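Local coordinates for protein SnoK (Streptomyces nogalater, PDB 5EPA) that probably acts as a non-heme iron, 2-oxoglutarate-dependent carbocyclase in the biosynthesis of the polyketide nogalamycin, at residues A[111-125]-A[227-241]. Sequence-based numbering, arbitrary orientation.
Sequences PLRVYSSDILVKEPK and NTSDSVRMAHGVVYM. With AKG (2-oxoglutaric acid), chain H.
Val121 CG2 lies 4.1 Å from Met234 CE on the apolar face of two antiparallel strands, a face that packs against helix 47-64 through Ile119, Met234 and His236. Beside them Ile119 CG1 approaches the His236 ring obliquely, and Asp118 O sits over the centre of that ring. At the edge of this ring, His236 NE2 and Ser117 OG share a 2.8 Å hydrogen bond. Further along, Val114 CG2 meets Tyr240 CE1, the two side chains running side by side. A classic beta bulge, in which Tyr115 and Ser116 both face Val239, shifts the register by one.

Strands 112-122 and 233-241, neighbours in the larger sheet of the double-stranded beta-helix (cupin) fold, illustrate how one strand pair can serve two environments: one face packs on a helix, and the part of the other carrying Leu120, Lys122 and Arg233 lines the 2-oxoglutarate pocket. With CG anti to the backbone N and the chain bent at chi3 (92°), Arg233 turns its guanidinium edge to the cosubstrate carboxylate and Leu120 O: Arg233 NH2 reaches AKG O3 at 2.6 Å and NH1 reaches AKG O4 at 3.1 Å. The Lys122 aliphatic chain covers one guanidinium face, while Lys122 NZ hydrogen-bonds to Gln77 O and Thr130 OG1. Leu120 O takes Arg233 NH2 and Ala235 N from opposite faces of its plane.

Past the strand ends, Asn227 ND2 donates to Lys122 O (2.9 Å) and Ser231 O, and OD1 closes an Asx turn by accepting from Ser229 N. An alanine here is likely to deprive Lys122 O of its second donor and free the 227-231 turn to shift. Outermost, Lys125 NZ hydrogen-bonds to Ser229 O and forms a 3.0 Å salt bridge with Asp230 OD1.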
loop_
_atom_site.group_PDB
_atom_site.type_symbol
_atom_site.label_atom_id
_atom_site.label_comp_id
_atom_site.label_asym_id
_atom_site.label_seq_id
_atom_site.Cartn_x
_atom_site.Cartn_y
_atom_site.Cartn_z
ATOM N N PRO A 111 16.853 4.189 -5.035
ATOM C CA PRO A 111 15.997 5.019 -5.876
ATOM C C PRO A 111 14.646 4.354 -6.163
ATOM O O PRO A 111 14.576 3.140 -6.339
ATOM C CB PRO A 111 16.812 5.207 -7.173
ATOM C CG PRO A 111 18.221 4.852 -6.801
ATOM C CD PRO A 111 18.070 3.771 -5.746
ATOM N N LEU A 112 13.606 5.175 -6.196
ATOM C CA LEU A 112 12.261 4.712 -6.381
ATOM C C LEU A 112 11.541 5.413 -7.511
ATOM O O LEU A 112 11.901 6.525 -7.905
ATOM C CB LEU A 112 11.459 4.958 -5.132
ATOM C CG LEU A 112 11.946 4.311 -3.836
ATOM C CD1 LEU A 112 11.180 4.902 -2.673
ATOM C CD2 LEU A 112 11.797 2.799 -3.854
ATOM N N ARG A 113 10.500 4.741 -7.997
ATOM C CA ARG A 113 9.519 5.344 -8.888
ATOM C C ARG A 113 8.142 5.071 -8.323
ATOM O O ARG A 113 7.936 4.093 -7.642
ATOM C CB ARG A 113 9.557 4.722 -10.290
ATOM C CG ARG A 113 10.717 5.110 -11.181
ATOM C CD ARG A 113 10.707 4.277 -12.449
ATOM N NE ARG A 113 11.870 4.584 -13.265
ATOM C CZ ARG A 113 11.979 5.655 -14.054
ATOM N NH1 ARG A 113 10.991 6.566 -14.124
ATOM N NH2 ARG A 113 13.091 5.841 -14.763
ATOM N N VAL A 114 7.181 5.913 -8.693
ATOM C CA VAL A 114 5.768 5.593 -8.419
ATOM C C VAL A 114 5.273 4.507 -9.390
ATOM O O VAL A 114 5.348 4.681 -10.601
ATOM C CB VAL A 114 4.875 6.817 -8.570
ATOM C CG1 VAL A 114 3.432 6.457 -8.264
ATOM C CG2 VAL A 114 5.325 7.916 -7.632
ATOM N N TYR A 115 4.830 3.378 -8.843
ATOM C CA TYR A 115 4.259 2.294 -9.625
ATOM C C TYR A 115 2.788 2.558 -9.860
ATOM O O TYR A 115 2.300 2.440 -10.979
ATOM C CB TYR A 115 4.411 0.893 -8.971
ATOM C CG TYR A 115 3.490 -0.121 -9.624
ATOM C CD1 TYR A 115 3.663 -0.486 -10.927
ATOM C CD2 TYR A 115 2.397 -0.625 -8.972
ATOM C CE1 TYR A 115 2.804 -1.367 -11.570
ATOM C CE2 TYR A 115 1.536 -1.527 -9.599
ATOM C CZ TYR A 115 1.750 -1.869 -10.928
ATOM O OH TYR A 115 0.871 -2.732 -11.572
ATOM N N SER A 116 2.078 2.874 -8.794
ATOM C CA SER A 116 0.633 3.051 -8.857
ATOM C C SER A 116 0.154 3.598 -7.535
ATOM O O SER A 116 0.927 3.729 -6.567
ATOM C CB SER A 116 -0.080 1.724 -9.118
ATOM O OG SER A 116 -1.430 1.933 -9.457
ATOM N N SER A 117 -1.132 3.920 -7.491
ATOM C CA SER A 117 -1.789 4.177 -6.225
ATOM C C SER A 117 -3.209 3.679 -6.273
ATOM O O SER A 117 -3.777 3.504 -7.369
ATOM C CB SER A 117 -1.720 5.665 -5.868
ATOM O OG SER A 117 -2.716 6.440 -6.504
ATOM N N ASP A 118 -3.792 3.507 -5.099
ATOM C CA ASP A 118 -5.172 3.092 -5.009
ATOM C C ASP A 118 -5.925 3.898 -3.970
ATOM O O ASP A 118 -5.401 4.172 -2.891
ATOM C CB ASP A 118 -5.281 1.641 -4.570
ATOM C CG ASP A 118 -4.836 0.677 -5.634
ATOM O OD1 ASP A 118 -3.616 0.505 -5.803
ATOM O OD2 ASP A 118 -5.706 0.062 -6.291
ATOM N N ILE A 119 -7.168 4.228 -4.281
ATOM C CA ILE A 119 -8.077 4.697 -3.270
ATOM C C ILE A 119 -8.611 3.453 -2.580
ATOM O O ILE A 119 -9.041 2.499 -3.241
ATOM C CB ILE A 119 -9.194 5.492 -3.892
ATOM C CG1 ILE A 119 -8.685 6.858 -4.364
ATOM C CG2 ILE A 119 -10.298 5.715 -2.870
ATOM C CD1 ILE A 119 -9.610 7.505 -5.384
ATOM N N LEU A 120 -8.551 3.427 -1.245
ATOM C CA LEU A 120 -8.867 2.189 -0.470
ATOM C C LEU A 120 -9.886 2.454 0.626
ATOM O O LEU A 120 -9.561 2.968 1.707
ATOM C CB LEU A 120 -7.595 1.608 0.157
ATOM C CG LEU A 120 -6.494 1.198 -0.824
ATOM C CD1 LEU A 120 -5.175 1.152 -0.048
ATOM C CD2 LEU A 120 -6.783 -0.119 -1.518
ATOM N N VAL A 121 -11.135 2.119 0.324
ATOM C CA VAL A 121 -12.288 2.514 1.162
ATOM C C VAL A 121 -12.903 1.298 1.805
ATOM O O VAL A 121 -13.075 0.265 1.139
ATOM C CB VAL A 121 -13.371 3.227 0.322
ATOM C CG1 VAL A 121 -14.696 3.306 1.055
ATOM C CG2 VAL A 121 -12.936 4.643 -0.010
ATOM N N LYS A 122 -13.223 1.403 3.089
ATOM C CA LYS A 122 -14.033 0.369 3.759
ATOM C C LYS A 122 -15.301 0.990 4.342
ATOM O O LYS A 122 -15.207 1.814 5.225
ATOM C CB LYS A 122 -13.264 -0.362 4.885
ATOM C CG LYS A 122 -12.264 -1.426 4.415
ATOM C CD LYS A 122 -11.701 -2.196 5.617
ATOM C CE LYS A 122 -10.597 -3.200 5.247
ATOM N NZ LYS A 122 -11.146 -4.513 4.852
ATOM N N GLU A 123 -16.459 0.559 3.864
ATOM C CA GLU A 123 -17.707 1.055 4.370
ATOM C C GLU A 123 -18.024 0.355 5.686
ATOM O O GLU A 123 -17.711 -0.827 5.845
ATOM C CB GLU A 123 -18.835 0.786 3.387
ATOM C CG GLU A 123 -18.735 1.543 2.067
ATOM C CD GLU A 123 -19.041 3.057 2.166
ATOM O OE1 GLU A 123 -19.758 3.495 3.129
ATOM O OE2 GLU A 123 -18.559 3.818 1.241
ATOM N N PRO A 124 -18.651 1.081 6.625
ATOM C CA PRO A 124 -18.966 0.534 7.944
ATOM C C PRO A 124 -20.032 -0.535 7.885
ATOM O O PRO A 124 -21.015 -0.386 7.181
ATOM C CB PRO A 124 -19.483 1.744 8.715
ATOM C CG PRO A 124 -19.994 2.705 7.655
ATOM C CD PRO A 124 -19.116 2.472 6.462
ATOM N N LYS A 125 -19.770 -1.653 8.557
ATOM C CA LYS A 125 -20.719 -2.774 8.674
ATOM C C LYS A 125 -21.026 -3.514 7.363
ATOM O O LYS A 125 -21.874 -4.390 7.348
ATOM C CB LYS A 125 -22.034 -2.291 9.302
ATOM C CG LYS A 125 -21.816 -1.483 10.568
ATOM C CD LYS A 125 -22.894 -1.727 11.622
ATOM C CE LYS A 125 -22.373 -1.406 13.021
ATOM N NZ LYS A 125 -22.012 0.039 13.128
ATOM N N ASN A 227 -14.397 -3.152 8.857
ATOM C CA ASN A 227 -14.844 -1.904 9.449
ATOM C C ASN A 227 -16.169 -2.163 10.082
ATOM O O ASN A 227 -17.163 -2.348 9.375
ATOM C CB ASN A 227 -14.956 -0.783 8.400
ATOM C CG ASN A 227 -15.437 0.536 8.992
ATOM O OD1 ASN A 227 -15.737 0.634 10.190
ATOM N ND2 ASN A 227 -15.485 1.576 8.150
ATOM N N THR A 228 -16.177 -2.208 11.420
ATOM C CA THR A 228 -17.405 -2.407 12.218
ATOM C C THR A 228 -17.751 -1.161 12.993
ATOM O O THR A 228 -18.672 -1.171 13.795
ATOM C CB THR A 228 -17.248 -3.550 13.247
ATOM O OG1 THR A 228 -16.089 -3.283 14.046
ATOM C CG2 THR A 228 -17.056 -4.871 12.539
ATOM N N SER A 229 -17.086 -0.055 12.674
ATOM C CA SER A 229 -17.437 1.246 13.234
ATOM C C SER A 229 -18.715 1.817 12.578
ATOM O O SER A 229 -19.433 1.126 11.864
ATOM C CB SER A 229 -16.275 2.223 13.072
ATOM O OG SER A 229 -16.245 2.767 11.743
ATOM N N ASP A 230 -18.974 3.094 12.832
ATOM C CA ASP A 230 -20.109 3.777 12.251
ATOM C C ASP A 230 -19.691 4.715 11.115
ATOM O O ASP A 230 -20.520 5.439 10.557
ATOM C CB ASP A 230 -20.843 4.548 13.344
ATOM C CG ASP A 230 -21.638 3.614 14.275
ATOM O OD1 ASP A 230 -22.539 2.907 13.776
ATOM O OD2 ASP A 230 -21.395 3.615 15.507
ATOM N N SER A 231 -18.402 4.718 10.782
ATOM C CA SER A 231 -17.863 5.692 9.823
ATOM C C SER A 231 -17.018 5.035 8.757
ATOM O O SER A 231 -16.282 4.079 9.028
ATOM C CB SER A 231 -16.983 6.702 10.551
ATOM O OG SER A 231 -17.769 7.442 11.410
ATOM N N VAL A 232 -17.071 5.618 7.573
ATOM C CA VAL A 232 -16.279 5.184 6.468
ATOM C C VAL A 232 -14.788 5.258 6.822
ATOM O O VAL A 232 -14.336 6.197 7.452
ATOM C CB VAL A 232 -16.546 6.081 5.209
ATOM C CG1 VAL A 232 -15.603 5.660 4.093
ATOM C CG2 VAL A 232 -17.962 5.945 4.694
ATOM N N ARG A 233 -14.027 4.297 6.348
ATOM C CA ARG A 233 -12.550 4.400 6.377
ATOM C C ARG A 233 -12.011 4.688 4.999
ATOM O O ARG A 233 -12.343 3.983 4.051
ATOM C CB ARG A 233 -11.909 3.080 6.804
ATOM C CG ARG A 233 -10.417 3.182 6.889
ATOM C CD ARG A 233 -9.743 1.835 6.707
ATOM N NE ARG A 233 -9.421 1.626 5.320
ATOM C CZ ARG A 233 -8.849 0.540 4.808
ATOM N NH1 ARG A 233 -8.500 -0.532 5.541
ATOM N NH2 ARG A 233 -8.646 0.529 3.504
ATOM N N MET A 234 -11.142 5.675 4.870
ATOM C CA MET A 234 -10.475 5.891 3.581
ATOM C C MET A 234 -8.995 6.004 3.785
ATOM O O MET A 234 -8.526 6.877 4.502
ATOM C CB MET A 234 -10.973 7.139 2.843
ATOM C CG MET A 234 -10.254 7.316 1.505
ATOM S SD MET A 234 -10.569 8.827 0.529
ATOM C CE MET A 234 -12.319 8.666 0.223
ATOM N N ALA A 235 -8.255 5.139 3.096
ATOM C CA ALA A 235 -6.830 5.338 2.944
ATOM C C ALA A 235 -6.468 5.497 1.462
ATOM O O ALA A 235 -7.270 5.192 0.569
ATOM C CB ALA A 235 -6.062 4.176 3.551
ATOM N N HIS A 236 -5.231 5.937 1.224
ATOM C CA HIS A 236 -4.664 5.982 -0.105
ATOM C C HIS A 236 -3.353 5.233 -0.080
ATOM O O HIS A 236 -2.429 5.615 0.620
ATOM C CB HIS A 236 -4.428 7.419 -0.574
ATOM C CG HIS A 236 -4.372 7.563 -2.063
ATOM N ND1 HIS A 236 -5.480 7.846 -2.817
ATOM C CD2 HIS A 236 -3.366 7.363 -2.939
ATOM C CE1 HIS A 236 -5.163 7.845 -4.098
ATOM N NE2 HIS A 236 -3.877 7.566 -4.200
ATOM N N GLY A 237 -3.266 4.158 -0.855
ATOM C CA GLY A 237 -2.085 3.327 -0.867
ATOM C C GLY A 237 -1.235 3.699 -2.056
ATOM O O GLY A 237 -1.701 3.666 -3.175
ATOM N N VAL A 238 0.014 4.043 -1.820
ATOM C CA VAL A 238 0.918 4.372 -2.915
ATOM C C VAL A 238 2.055 3.341 -2.994
ATOM O O VAL A 238 2.783 3.183 -2.021
ATOM C CB VAL A 238 1.549 5.765 -2.720
ATOM C CG1 VAL A 238 2.413 6.129 -3.918
ATOM C CG2 VAL A 238 0.485 6.786 -2.549
ATOM N N VAL A 239 2.248 2.700 -4.155
ATOM C CA VAL A 239 3.333 1.718 -4.283
ATOM C C VAL A 239 4.504 2.393 -4.936
ATOM O O VAL A 239 4.391 2.898 -6.059
ATOM C CB VAL A 239 2.909 0.513 -5.102
ATOM C CG1 VAL A 239 4.059 -0.424 -5.291
ATOM C CG2 VAL A 239 1.756 -0.211 -4.430
ATOM N N TYR A 240 5.602 2.485 -4.203
ATOM C CA TYR A 240 6.865 3.015 -4.705
ATOM C C TYR A 240 7.772 1.827 -5.045
ATOM O O TYR A 240 8.180 1.079 -4.156
ATOM C CB TYR A 240 7.534 3.904 -3.668
ATOM C CG TYR A 240 6.778 5.173 -3.303
ATOM C CD1 TYR A 240 6.789 6.267 -4.150
ATOM C CD2 TYR A 240 6.100 5.276 -2.135
ATOM C CE1 TYR A 240 6.113 7.413 -3.838
ATOM C CE2 TYR A 240 5.410 6.429 -1.791
ATOM C CZ TYR A 240 5.412 7.498 -2.641
ATOM O OH TYR A 240 4.739 8.668 -2.313
ATOM N N MET A 241 8.041 1.640 -6.334
ATOM C CA MET A 241 8.798 0.513 -6.782
ATOM C C MET A 241 10.248 0.880 -6.972
ATOM O O MET A 241 10.599 2.043 -7.114
ATOM C CB MET A 241 8.213 -0.035 -8.071
ATOM C CG MET A 241 8.313 0.902 -9.287
ATOM S SD MET A 241 7.495 0.239 -10.734
ATOM C CE MET A 241 7.563 1.707 -11.780
HETATM C C1 AKG H . -1.902 -2.423 0.998
HETATM O O1 AKG H . -1.821 -1.173 1.102
HETATM O O2 AKG H . -1.032 -3.186 0.498
HETATM C C2 AKG H . -3.107 -3.108 1.458
HETATM O O5 AKG H . -3.074 -4.322 1.317
HETATM C C3 AKG H . -4.266 -2.346 2.049
HETATM C C4 AKG H . -5.552 -3.140 2.298
HETATM C C5 AKG H . -6.613 -2.245 2.965
HETATM O O3 AKG H . -6.584 -0.976 2.855
HETATM O O4 AKG H . -7.521 -2.758 3.623
HETATM O O HOH W 1 -1.325 0.868 -4.592
#